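Side-chain contact in tryptophanyl-tRNA synthetase (Thermus thermophilus, PDB 2EL7), which probably joins tryptophan to its cognate tRNA at the expense of ATP, as a homodimeric class I aminoacyl-tRNA synthetase: residues E13-I16 with G17-L20. Residues are numbered along the deposited sequence; the frame is centred on the assembly and turned at random.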
loop_
_atom_site.group_PDB
_atom_site.type_symbol
_atom_site.label_atom_id
_atom_site.label_comp_id
_atom_site.label_asym_id
_atom_site.label_seq_id
_atom_site.Cartn_x
_atom_site.Cartn_y
_atom_site.Cartn_z
ATOM N N GLU A 13 9.612 -21.002 15.231
ATOM C CA GLU A 13 9.861 -21.237 16.661
ATOM C C GLU A 13 8.594 -21.166 17.513
ATOM O O GLU A 13 8.264 -20.112 18.061
ATOM C CB GLU A 13 10.854 -20.203 17.203
ATOM C CG GLU A 13 12.114 -20.038 16.373
ATOM C CD GLU A 13 12.997 -21.266 16.418
ATOM O OE1 GLU A 13 13.313 -21.723 17.539
ATOM O OE2 GLU A 13 13.379 -21.771 15.339
ATOM N N ILE A 14 7.895 -22.282 17.641
ATOM C CA ILE A 14 6.679 -22.317 18.442
ATOM C C ILE A 14 7.043 -22.926 19.799
ATOM O O ILE A 14 7.651 -24.001 19.848
ATOM C CB ILE A 14 5.578 -23.211 17.769
ATOM C CG1 ILE A 14 5.491 -22.910 16.266
ATOM C CG2 ILE A 14 4.218 -22.991 18.447
ATOM C CD1 ILE A 14 5.387 -21.431 15.924
ATOM N N HIS A 15 6.692 -22.250 20.892
ATOM C CA HIS A 15 6.982 -22.790 22.220
ATOM C C HIS A 15 5.697 -23.243 22.918
ATOM O O HIS A 15 4.600 -23.011 22.407
ATOM C CB HIS A 15 7.772 -21.784 23.068
ATOM C CG HIS A 15 7.169 -20.419 23.120
ATOM N ND1 HIS A 15 5.935 -20.171 23.681
ATOM C CD2 HIS A 15 7.653 -19.213 22.730
ATOM C CE1 HIS A 15 5.687 -18.872 23.641
ATOM N NE2 HIS A 15 6.713 -18.268 23.070
ATOM N N ILE A 16 5.823 -23.900 24.068
ATOM C CA ILE A 16 4.646 -24.418 24.747
ATOM C C ILE A 16 3.721 -23.324 25.211
ATOM O O ILE A 16 2.577 -23.586 25.617
ATOM C CB ILE A 16 5.031 -25.308 25.956
ATOM C CG1 ILE A 16 5.715 -24.478 27.037
ATOM C CG2 ILE A 16 5.936 -26.452 25.490
ATOM C CD1 ILE A 16 5.931 -25.254 28.312
ATOM N N GLY A 17 4.232 -22.096 25.164
ATOM C CA GLY A 17 3.445 -20.944 25.555
ATOM C C GLY A 17 2.456 -20.682 24.434
ATOM O O GLY A 17 1.263 -20.497 24.676
ATOM N N ASN A 18 2.959 -20.673 23.200
ATOM C CA ASN A 18 2.113 -20.470 22.015
ATOM C C ASN A 18 1.120 -21.635 21.951
ATOM O O ASN A 18 -0.083 -21.460 21.760
ATOM C CB ASN A 18 2.951 -20.513 20.724
ATOM C CG ASN A 18 4.020 -19.426 20.662
ATOM O OD1 ASN A 18 5.175 -19.686 20.258
ATOM N ND2 ASN A 18 3.647 -18.200 21.039
ATOM N N TYR A 19 1.654 -22.837 22.116
ATOM C CA TYR A 19 0.855 -24.037 22.020
ATOM C C TYR A 19 -0.320 -24.107 22.979
ATOM O O TYR A 19 -1.468 -24.197 22.536
ATOM C CB TYR A 19 1.743 -25.261 22.188
ATOM C CG TYR A 19 0.982 -26.548 22.071
ATOM C CD1 TYR A 19 0.302 -26.871 20.901
ATOM C CD2 TYR A 19 0.924 -27.442 23.137
ATOM C CE1 TYR A 19 -0.426 -28.062 20.797
ATOM C CE2 TYR A 19 0.208 -28.632 23.044
ATOM C CZ TYR A 19 -0.466 -28.932 21.873
ATOM O OH TYR A 19 -1.194 -30.098 21.798
ATOM N N LEU A 20 -0.033 -24.078 24.279
ATOM C CA LEU A 20 -1.062 -24.141 25.309
ATOM C C LEU A 20 -2.115 -23.036 25.243
ATOM O O LEU A 20 -3.212 -23.191 25.794
ATOM C CB LEU A 20 -0.406 -24.129 26.687
ATOM C CG LEU A 20 0.370 -25.422 26.935
ATOM C CD1 LEU A 20 1.099 -25.385 28.267
ATOM C CD2 LEU A 20 -0.626 -26.576 26.894
#
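The amide of Asn18 lies flat over one face of the His15 imidazole, and this stack is the tight centre of the turn. The two planes are only 21° apart, Asn18 OD1 sits above the middle of the ring, and Asn18 ND2 comes to 3.4 Å from His15 CE1. The same OD1 accepts from the backbone, His15 N to Asn18 OD1 measuring 3.0 Å in a nearly straight bond. Gly17 N lies 3.0 Å from His15 ND1 at the ring's edge, in its plane, but the N-H...N angle of only 125° makes this capping bond weak. The ring reaches that place because CG stands between the backbone N and the carbonyl carbon (chi1 51°), folding the imidazole back against the first turn of the helix. With His15 as N-cap and Asn18 OD1 accepting from the backbone N of His15, the two residues form a capping box, here built into the HIGH-region motif that opens helix 16-33 of the class I synthetase fold; Gly17 and Asn18 are predicted to bind ATP. Lys198, of the predicted KMSKS region, touches both His15 and Asn18. Without the imidazole, as with an alanine here, the Asn18 amide would probably lose its stacking surface and Gly17 N its side-chain acceptor. Helical bonding begins with Tyr19 N to His15 O (3.0 Å). Packing thins toward Ile14, whose CG2 meets Asn18 CB at 3.6 Å while Val68 and Asn69 touch its side chain from helix 55-72. Beyond it, the exposed Glu13 carboxylate leads away from the helix.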